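Local coordinates for ErfK/YbiS/YcfS/YnhG family protein (Xylanimonas cellulosilytica, PDB 4LPQ) that probably acts as a peptidoglycan L,D-transpeptidase in cell wall biogenesis, the chain holding a putative peptidoglycan-binding domain and the catalytic domain, at residues 39-43 against 44-48; 67-70 against 71-75; 89-92 against 93-96. One frame throughout, in Å; residues are numbered along the deposited sequence. Where two conformers were deposited one is given.

In the fold
All three contacts are local, each made by consecutive residues. Contacts 1 and 2 lie in the N-terminal helical part, which holds the putative peptidoglycan-binding domain; there one opens helix 43-56 and the other closes helix 66-74, their centres lying about 17 Å apart. Contact 3 turns the chain between two strands of the catalytic domain and is the most buried, its centre about 8 Å from that of the chain, against about 14 Å for contact 1 and 19 Å for contact 2. Chemistry follows place: aromatic faces meet aliphatic carbons at the helix start, an amide-carboxylate pair bridges an exposed helix turn, and a carboxylate and an amide hold backbone atoms in the hairpin.

Contact 1: 39-43 against 44-48; sequences GDYGW and ATQQA
Thr-45 CG2 lies over one face of the Tyr-41 ring, 3.7 Å from the ring centroid and 16° off the normal, a CH-pi contact. The methyl reaches the ring because it stands anti to its own backbone N, while OG1, beside that N, accepts a hydrogen bond from Gln-24 NE2. At the edge of the same ring, in its plane, sits Gln-46 NE2, 2.9 Å from Tyr-41 OH. The amide is turned 73° from the ring, and a water connects the two groups, donating a hydrogen bond to Gln-46 OE1 at 3.1 Å and lying 3.2 Å from Tyr-41 OH. Tyr-41 OH also makes a weak hydrogen bond to Gly-62 O.

A second CH-pi contact joins Trp-43 to Gln-47 two residues further on. Gln-47 CG rests 3.9 Å from the centroid of the six-membered indole ring of Trp-43, above its face but displaced toward the rim, and the two side chains run alongside each other in the same direction.

Behind these side chains the backbone fixes the spacing. Gln-46 N donates to Gly-42 O at 2.9 Å, in the carbonyl plane, and Gln-47 N donates to Trp-43 O at 3.1 Å. Tyr-41 is the centre of an inverse gamma turn, with a weak bond from Gly-42 N to Asp-40 O, and Val-20 and Leu-23 of helix 18-30 touch its side chain. Gly-42 occupies the N-cap position, and its carbonyl starts the i to i+4 ladder. The arrangement is that of a loop entering a helix, here helix 43-56 of the putative peptidoglycan-binding domain.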
ATOM      1  N   GLY A  39     -14.000   5.268  14.649  1.00 18.47           N
ATOM      2  CA  GLY A  39     -14.947   6.251  14.187  1.00 17.28           C
ATOM      3  C   GLY A  39     -14.361   7.581  13.766  1.00 16.30           C
ATOM      4  O   GLY A  39     -15.144   8.492  13.380  1.00 17.82           O
ATOM      5  N   ASP A  40     -13.041   7.697  13.726  1.00 17.91           N
ATOM      6  CA  ASP A  40     -12.398   8.925  13.252  0.50 16.39           C
ATOM      7  C   ASP A  40     -11.599   8.662  11.981  1.00 13.40           C
ATOM      8  O   ASP A  40     -10.685   7.863  11.988  1.00 16.13           O
ATOM      9  CB  ASP A  40     -11.453   9.457  14.295  0.50 17.36           C
ATOM     10  CG  ASP A  40     -12.178   9.944  15.534  0.50 19.45           C
ATOM     11  OD1 ASP A  40     -13.346  10.355  15.525  0.50 21.98           O
ATOM     12  OD2 ASP A  40     -11.538  10.019  16.639  0.50 31.09           O
ATOM     13  N   TYR A  41     -11.965   9.319  10.896  1.00 14.30           N
ATOM     14  CA  TYR A  41     -11.288   9.108   9.611  1.00 13.85           C
ATOM     15  C   TYR A  41     -10.058  10.013   9.540  1.00 13.42           C
ATOM     16  O   TYR A  41     -10.127  11.168   9.111  1.00 14.46           O
ATOM     17  CB  TYR A  41     -12.253   9.320   8.499  1.00 14.15           C
ATOM     18  CG  TYR A  41     -11.839   8.963   7.099  1.00 12.33           C
ATOM     19  CD1 TYR A  41     -10.541   9.088   6.660  1.00 13.03           C
ATOM     20  CD2 TYR A  41     -12.779   8.510   6.176  1.00 13.49           C
ATOM     21  CE1 TYR A  41     -10.201   8.912   5.324  1.00 13.01           C
ATOM     22  CE2 TYR A  41     -12.487   8.313   4.846  1.00 13.47           C
ATOM     23  CZ  TYR A  41     -11.189   8.497   4.430  1.00 13.09           C
ATOM     24  OH  TYR A  41     -10.834   8.318   3.100  1.00 14.98           O
ATOM     25  N   GLY A  42      -8.936   9.469  10.013  1.00 12.47           N
ATOM     26  CA  GLY A  42      -7.662  10.069   9.961  1.00 12.64           C
ATOM     27  C   GLY A  42      -6.729   9.513   8.939  1.00 12.14           C
ATOM     28  O   GLY A  42      -7.173   8.908   7.948  1.00 12.78           O
ATOM     29  N   TRP A  43      -5.435   9.740   9.129  1.00 12.88           N
ATOM     30  CA  TRP A  43      -4.437   9.335   8.165  1.00 12.50           C
ATOM     31  C   TRP A  43      -4.414   7.855   7.858  1.00 12.76           C
ATOM     32  O   TRP A  43      -4.246   7.427   6.698  1.00 13.74           O
ATOM     33  CB  TRP A  43      -3.064   9.856   8.600  1.00 14.21           C
ATOM     34  CG  TRP A  43      -1.981   9.832   7.634  1.00 13.80           C
ATOM     35  CD1 TRP A  43      -1.517  10.853   6.884  1.00 13.32           C
ATOM     36  CD2 TRP A  43      -1.104   8.730   7.379  1.00 13.45           C
ATOM     37  NE1 TRP A  43      -0.460  10.454   6.089  1.00 14.04           N
ATOM     38  CE2 TRP A  43      -0.181   9.145   6.403  1.00 13.53           C
ATOM     39  CE3 TRP A  43      -1.040   7.401   7.838  1.00 13.36           C
ATOM     40  CZ2 TRP A  43       0.790   8.322   5.878  1.00 14.15           C
ATOM     41  CZ3 TRP A  43      -0.011   6.579   7.340  1.00 13.60           C
ATOM     42  CH2 TRP A  43       0.844   7.051   6.345  1.00 14.55           C
ATOM     43  N   ALA A  44      -4.514   7.046   8.940  1.00 13.10           N
ATOM     44  CA  ALA A  44      -4.449   5.610   8.783  1.00 12.65           C
ATOM     45  C   ALA A  44      -5.648   5.080   7.989  1.00 13.22           C
ATOM     46  O   ALA A  44      -5.535   4.223   7.109  1.00 13.97           O
ATOM     47  CB  ALA A  44      -4.348   4.949  10.140  1.00 15.13           C
ATOM     48  N   THR A  45      -6.805   5.643   8.284  1.00 12.97           N
ATOM     49  CA  THR A  45      -7.983   5.287   7.547  1.00 11.94           C
ATOM     50  C   THR A  45      -7.889   5.694   6.087  1.00 10.98           C
ATOM     51  O   THR A  45      -8.287   4.976   5.172  1.00 12.91           O
ATOM     52  CB  THR A  45      -9.276   5.884   8.205  1.00 13.58           C
ATOM     53  OG1 THR A  45      -9.419   5.353   9.502  1.00 15.15           O
ATOM     54  CG2 THR A  45     -10.525   5.564   7.416  1.00 12.90           C
ATOM     55  N   GLN A  46      -7.262   6.865   5.850  1.00 12.18           N
ATOM     56  CA  GLN A  46      -7.038   7.305   4.484  1.00 11.34           C
ATOM     57  C   GLN A  46      -6.265   6.305   3.692  1.00 11.35           C
ATOM     58  O   GLN A  46      -6.580   6.042   2.511  1.00 11.36           O
ATOM     59  CB  GLN A  46      -6.345   8.683   4.494  1.00 13.13           C
ATOM     60  CG  GLN A  46      -6.141   9.284   3.130  1.00 16.49           C
ATOM     61  CD  GLN A  46      -7.440   9.727   2.639  1.00 19.94           C
ATOM     62  OE1 GLN A  46      -7.776  10.859   2.738  1.00 27.38           O
ATOM     63  NE2 GLN A  46      -8.188   8.807   2.053  1.00 23.35           N
ATOM     64  N   GLN A  47      -5.202   5.766   4.252  1.00 12.06           N
ATOM     65  CA  GLN A  47      -4.402   4.773   3.552  1.00 12.03           C
ATOM     66  C   GLN A  47      -5.267   3.569   3.132  1.00 10.65           C
ATOM     67  O   GLN A  47      -5.158   3.081   2.025  1.00 12.41           O
ATOM     68  CB  GLN A  47      -3.217   4.305   4.397  1.00 11.72           C
ATOM     69  CG  GLN A  47      -2.153   5.374   4.634  1.00 11.64           C
ATOM     70  CD  GLN A  47      -1.416   5.677   3.352  1.00 11.85           C
ATOM     71  OE1 GLN A  47      -1.454   6.905   2.862  1.00 15.80           O
ATOM     72  NE2 GLN A  47      -0.788   4.746   2.819  1.00  9.61           N
ATOM     73  N   ALA A  48      -6.120   3.143   4.057  1.00 11.85           N
ATOM     74  CA  ALA A  48      -6.964   1.973   3.754  1.00 12.00           C
ATOM     75  C   ALA A  48      -8.011   2.251   2.699  1.00 11.59           C
ATOM     76  O   ALA A  48      -8.294   1.439   1.828  1.00 12.08           O
ATOM     77  CB  ALA A  48      -7.635   1.460   5.017  1.00 12.47           C
TER
HETATM   78  O   HOH W   1     -10.772  11.398   2.305  1.00 25.31           O

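Contact 2: 67-70 against 71-75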
ATOM      1  N   GLN A  67     -20.641   4.924  -5.385  1.00 11.95           N
ATOM      2  CA  GLN A  67     -19.929   3.881  -6.092  1.00 13.32           C
ATOM      3  C   GLN A  67     -18.971   3.106  -5.207  1.00 10.95           C
ATOM      4  O   GLN A  67     -18.870   1.868  -5.317  1.00 12.34           O
ATOM      5  CB  GLN A  67     -19.253   4.477  -7.291  1.00 13.10           C
ATOM      6  CG  GLN A  67     -18.653   3.457  -8.255  1.00 13.28           C
ATOM      7  CD  GLN A  67     -17.938   4.043  -9.429  1.00 15.10           C
ATOM      8  OE1 GLN A  67     -17.430   5.130  -9.380  1.00 19.37           O
ATOM      9  NE2 GLN A  67     -17.853   3.260 -10.472  1.00 18.26           N
ATOM     10  N   THR A  68     -18.222   3.833  -4.375  1.00 11.62           N
ATOM     11  CA  THR A  68     -17.338   3.159  -3.430  1.00 10.90           C
ATOM     12  C   THR A  68     -18.089   2.289  -2.454  1.00 11.31           C
ATOM     13  O   THR A  68     -17.703   1.148  -2.182  1.00 12.10           O
ATOM     14  CB  THR A  68     -16.370   4.175  -2.752  1.00 12.06           C
ATOM     15  OG1 THR A  68     -15.580   4.835  -3.710  1.00 12.72           O
ATOM     16  CG2 THR A  68     -15.457   3.469  -1.781  1.00 11.94           C
ATOM     17  N   GLN A  69     -19.219   2.780  -1.971  1.00 12.83           N
ATOM     18  CA  GLN A  69     -20.044   2.009  -1.065  1.00 12.93           C
ATOM     19  C   GLN A  69     -20.530   0.731  -1.738  1.00 13.07           C
ATOM     20  O   GLN A  69     -20.561  -0.307  -1.109  1.00 13.64           O
ATOM     21  CB  GLN A  69     -21.233   2.859  -0.584  1.00 13.99           C
ATOM     22  CG  GLN A  69     -22.125   2.137   0.360  1.00 16.48           C
ATOM     23  CD  GLN A  69     -21.440   1.936   1.678  1.00 20.89           C
ATOM     24  OE1 GLN A  69     -20.813   2.835   2.219  1.00 28.35           O
ATOM     25  NE2 GLN A  69     -21.589   0.741   2.213  1.00 21.22           N
ATOM     26  N   ALA A  70     -20.911   0.813  -3.012  1.00 12.75           N
ATOM     27  CA  ALA A  70     -21.324  -0.369  -3.703  1.00 13.82           C
ATOM     28  C   ALA A  70     -20.243  -1.433  -3.750  1.00 13.23           C
ATOM     29  O   ALA A  70     -20.496  -2.626  -3.570  1.00 14.85           O
ATOM     30  CB  ALA A  70     -21.842  -0.036  -5.106  1.00 16.93           C
ATOM     31  N   ALA A  71     -19.003  -0.979  -3.993  1.00 13.43           N
ATOM     32  CA  ALA A  71     -17.890  -1.919  -4.050  1.00 13.64           C
ATOM     33  C   ALA A  71     -17.613  -2.508  -2.649  1.00 12.61           C
ATOM     34  O   ALA A  71     -17.253  -3.693  -2.518  1.00 13.88           O
ATOM     35  CB  ALA A  71     -16.700  -1.218  -4.668  1.00 13.63           C
ATOM     36  N   LEU A  72     -17.727  -1.690  -1.616  1.00 12.27           N
ATOM     37  CA  LEU A  72     -17.566  -2.170  -0.255  1.00 12.35           C
ATOM     38  C   LEU A  72     -18.578  -3.267   0.041  1.00 13.24           C
ATOM     39  O   LEU A  72     -18.274  -4.305   0.619  1.00 14.58           O
ATOM     40  CB  LEU A  72     -17.656  -1.019   0.725  1.00 12.78           C
ATOM     41  CG  LEU A  72     -16.452  -0.157   0.838  1.00 14.97           C
ATOM     42  CD1 LEU A  72     -16.803   1.118   1.491  1.00 16.85           C
ATOM     43  CD2 LEU A  72     -15.295  -0.864   1.556  1.00 15.33           C
ATOM     44  N   ASP A  73     -19.833  -2.987  -0.325  1.00 13.74           N
ATOM     45  CA  ASP A  73     -20.911  -3.952  -0.079  1.00 14.63           C
ATOM     46  C   ASP A  73     -20.675  -5.239  -0.880  1.00 14.88           C
ATOM     47  O   ASP A  73     -21.032  -6.347  -0.380  1.00 18.20           O
ATOM     48  CB  ASP A  73     -22.244  -3.374  -0.429  1.00 15.75           C
ATOM     49  CG  ASP A  73     -22.719  -2.308   0.631  1.00 21.06           C
ATOM     50  OD1 ASP A  73     -22.213  -2.208   1.717  1.00 25.26           O
ATOM     51  OD2 ASP A  73     -23.712  -1.652   0.379  1.00 23.38           O
ATOM     52  N   ALA A  74     -20.119  -5.113  -2.102  1.00 14.46           N
ATOM     53  CA  ALA A  74     -19.809  -6.280  -2.896  1.00 15.69           C
ATOM     54  C   ALA A  74     -18.589  -7.064  -2.292  1.00 17.27           C
ATOM     55  O   ALA A  74     -18.348  -8.217  -2.653  1.00 18.11           O
ATOM     56  CB  ALA A  74     -19.480  -5.912  -4.335  1.00 17.12           C
ATOM     57  N   GLY A  75     -17.875  -6.469  -1.368  1.00 15.29           N
ATOM     58  CA  GLY A  75     -16.776  -7.143  -0.724  1.00 16.00           C
ATOM     59  C   GLY A  75     -15.564  -7.255  -1.622  1.00 14.12           C
ATOM     60  O   GLY A  75     -14.804  -8.201  -1.562  1.00 16.59           O
TER
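Gln-69 NE2 donates to Asp-73 OD1 at 3.1 Å, a side-chain bridge one helical turn long on the exposed side of helix 66-74. Its geometry is imperfect: the N-H...O angle is 137°, and the amide and carboxylate planes stand 62° apart. Asp-73 OD1 lies close to the plane of the Gln-69 amide, yet the donor approaches from above the carboxylate plane, 51° out of it. The glutamine comes within range by a bend at chi2, which carries its amide along the helix toward Asp-73.

The buried side, formed by Thr-68, Leu-72 and the partly exposed Ala-71, is closer-knit. Leu-72 lays CB and CG against the backbone of the preceding turn, with CG 3.5 Å from Thr-68 O, although the side chains themselves meet more loosely, Thr-68 CG2 lying 4.2 Å from Leu-72 CD1. The i to i+4 bonds run through the whole helix: Leu-72 N donates to Thr-68 O at 2.9 Å, Asp-73 N to Gln-69 O also at 2.9 Å, and Ala-74 N to Ala-70 O at 2.9 Å, while Ala-71 N pairs with Gln-67 O. The helix then stops in a Schellman motif: Gly-75 takes positive phi while its N donates to Leu-72 O at 3.0 Å.

On the inner side, Thr-68, Ala-71 and Leu-72 all touch Phe-52 of helix 43-56, and Thr-68 OG1 is bonded to Gln-53. Leu-72 also packs on Leu-23 and Leu-27 of helix 18-30, and its carbonyl accepts from Arg-26, so the end of helix 66-74 is joined to both preceding helices.

Contact 3: 89-92 against 93-96; sequences EIDL and DKQI
The carboxylate of Asp-91 lies across the start of the Lys-94 side chain. With CG anti to the backbone N (chi1 -176°), the aspartate swings OD1 over the turn, where Lys-94 N donates to it at 3.0 Å. The bond is nearly straight, but the donor stands above the carboxylate plane, 60° out of it. A water donates a second hydrogen bond to Asp-91 OD1 at 2.6 Å and accepts from Asp-93 N. The other oxygen, OD2, runs against the aliphatic part of the lysine, 3.5 Å from Lys-94 CD; the extended chain continues past it to NZ, which is hydrogen-bonded to Ala-55 O and lies 4.9 Å from Asp-91 OD2, too far for a salt bridge.

Across the turn, Gln-95 folds back through a bend at chi2 and gives an N-H from NE2 to Leu-92 O at 2.8 Å. This bond is straight at 173°, uses a lone pair in the carbonyl plane, and keeps the oxygen near the amide plane. NE2 also bonds to Ser-113 OG.

Without the carboxylate, as with an alanine at Asp-91, Lys-94 N and the water would probably lose their shared acceptor, and the turn would be freer to shift.

The backbone closes as a G1 beta bulge. Gln-95 and Ile-96 both face Asp-91, whose N donates to Ile-96 O at 2.9 Å, while its carbonyl receives two weak bonds, from Gln-95 N and Ile-96 N. Gln-95, the first residue of the bulge, takes positive phi.

This hairpin links strands 86-91 and 96-101 in the catalytic domain's mixed sheet. Strand 203-206 runs parallel along strand 86-91, with Ile-90 touching Val-204 and Leu-206, while Ile-96 packs on Lys-54 and Ala-55 of helix 43-56.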
ATOM      1  N   GLU A  89       3.006  -9.370  -3.553  1.00 12.59           N
ATOM      2  CA  GLU A  89       2.700  -8.984  -4.909  1.00 12.94           C
ATOM      3  C   GLU A  89       2.502  -7.479  -4.939  1.00 12.26           C
ATOM      4  O   GLU A  89       1.783  -6.906  -4.098  1.00 14.82           O
ATOM      5  CB  GLU A  89       1.437  -9.681  -5.414  1.00 13.75           C
ATOM      6  CG  GLU A  89       1.563 -11.189  -5.442  1.00 15.41           C
ATOM      7  CD  GLU A  89       0.465 -11.994  -6.154  1.00 15.71           C
ATOM      8  OE1 GLU A  89      -0.271 -11.334  -6.955  1.00 16.82           O
ATOM      9  OE2 GLU A  89       0.365 -13.215  -5.863  1.00 16.96           O
ATOM     10  N   ILE A  90       3.067  -6.809  -5.953  1.00 11.88           N
ATOM     11  CA  ILE A  90       2.899  -5.391  -6.088  1.00 11.59           C
ATOM     12  C   ILE A  90       2.324  -5.145  -7.477  1.00 13.00           C
ATOM     13  O   ILE A  90       2.916  -5.415  -8.516  1.00 13.87           O
ATOM     14  CB  ILE A  90       4.271  -4.689  -5.891  1.00 14.35           C
ATOM     15  CG1 ILE A  90       4.822  -5.004  -4.457  1.00 18.18           C
ATOM     16  CG2 ILE A  90       4.070  -3.195  -6.101  1.00 16.77           C
ATOM     17  CD1 ILE A  90       6.229  -4.716  -4.181  1.00 19.41           C
ATOM     18  N   ASP A  91       1.072  -4.645  -7.449  1.00 12.10           N
ATOM     19  CA  ASP A  91       0.314  -4.283  -8.627  1.00 13.39           C
ATOM     20  C   ASP A  91       0.601  -2.874  -8.970  1.00 12.19           C
ATOM     21  O   ASP A  91       0.104  -1.957  -8.298  1.00 13.73           O
ATOM     22  CB  ASP A  91      -1.183  -4.590  -8.407  1.00 13.66           C
ATOM     23  CG  ASP A  91      -2.023  -4.329  -9.635  1.00 13.87           C
ATOM     24  OD1 ASP A  91      -1.652  -3.466 -10.481  1.00 16.02           O
ATOM     25  OD2 ASP A  91      -3.084  -5.008  -9.723  1.00 17.35           O
ATOM     26  N   LEU A  92       1.465  -2.645  -9.955  1.00 13.75           N
ATOM     27  CA  LEU A  92       1.912  -1.298 -10.309  1.00 14.56           C
ATOM     28  C   LEU A  92       0.833  -0.444 -10.905  1.00 11.56           C
ATOM     29  O   LEU A  92       0.792   0.763 -10.657  1.00 15.46           O
ATOM     30  CB  LEU A  92       3.156  -1.349 -11.176  1.00 15.90           C
ATOM     31  CG  LEU A  92       4.381  -2.027 -10.542  1.00 16.81           C
ATOM     32  CD1 LEU A  92       5.450  -2.201 -11.563  1.00 23.69           C
ATOM     33  CD2 LEU A  92       4.835  -1.213  -9.307  1.00 18.19           C
ATOM     34  N   ASP A  93      -0.101  -1.028 -11.672  1.00 13.68           N
ATOM     35  CA  ASP A  93      -1.198  -0.266 -12.221  1.00 14.21           C
ATOM     36  C   ASP A  93      -2.142   0.241 -11.131  1.00 13.07           C
ATOM     37  O   ASP A  93      -2.605   1.402 -11.145  1.00 14.82           O
ATOM     38  CB  ASP A  93      -1.994  -1.076 -13.232  1.00 15.65           C
ATOM     39  CG  ASP A  93      -1.231  -1.304 -14.536  1.00 22.89           C
ATOM     40  OD1 ASP A  93      -0.092  -0.805 -14.745  1.00 26.35           O
ATOM     41  OD2 ASP A  93      -1.795  -2.074 -15.333  1.00 31.34           O
ATOM     42  N   LYS A  94      -2.457  -0.604 -10.177  1.00 12.72           N
ATOM     43  CA  LYS A  94      -3.343  -0.255  -9.079  1.00 12.24           C
ATOM     44  C   LYS A  94      -2.651   0.426  -7.911  1.00 11.72           C
ATOM     45  O   LYS A  94      -3.296   1.042  -7.059  1.00 13.12           O
ATOM     46  CB  LYS A  94      -4.146  -1.465  -8.590  1.00 13.64           C
ATOM     47  CG  LYS A  94      -5.086  -2.000  -9.645  1.00 13.19           C
ATOM     48  CD  LYS A  94      -5.975  -3.115  -9.107  1.00 14.18           C
ATOM     49  CE  LYS A  94      -7.085  -3.495 -10.099  1.00 18.86           C
ATOM     50  NZ  LYS A  94      -7.993  -4.541  -9.558  1.00 18.54           N
ATOM     51  N   GLN A  95      -1.320   0.352  -7.856  1.00 11.45           N
ATOM     52  CA  GLN A  95      -0.545   0.958  -6.794  1.00 11.05           C
ATOM     53  C   GLN A  95      -0.929   0.395  -5.413  1.00 10.67           C
ATOM     54  O   GLN A  95      -1.144   1.133  -4.430  1.00 11.46           O
ATOM     55  CB  GLN A  95      -0.633   2.479  -6.845  1.00 12.13           C
ATOM     56  CG  GLN A  95       0.016   3.104  -8.102  1.00 12.82           C
ATOM     57  CD  GLN A  95       1.519   3.145  -7.958  1.00 11.63           C
ATOM     58  OE1 GLN A  95       2.061   3.888  -7.135  1.00 12.96           O
ATOM     59  NE2 GLN A  95       2.172   2.205  -8.652  1.00 13.59           N
ATOM     60  N   ILE A  96      -0.968  -0.970  -5.312  1.00 10.66           N
ATOM     61  CA  ILE A  96      -1.218  -1.672  -4.072  1.00 11.35           C
ATOM     62  C   ILE A  96      -0.197  -2.796  -3.930  1.00 11.23           C
ATOM     63  O   ILE A  96       0.292  -3.357  -4.921  1.00 11.94           O
ATOM     64  CB  ILE A  96      -2.680  -2.199  -3.997  1.00 11.75           C
ATOM     65  CG1 ILE A  96      -3.003  -3.147  -5.118  1.00 12.79           C
ATOM     66  CG2 ILE A  96      -3.672  -1.055  -3.928  1.00 13.16           C
ATOM     67  CD1 ILE A  96      -4.426  -3.641  -5.195  1.00 13.54           C
TER
HETATM   68  O   HOH W   2      -0.338  -3.877 -12.723  1.00 18.09           O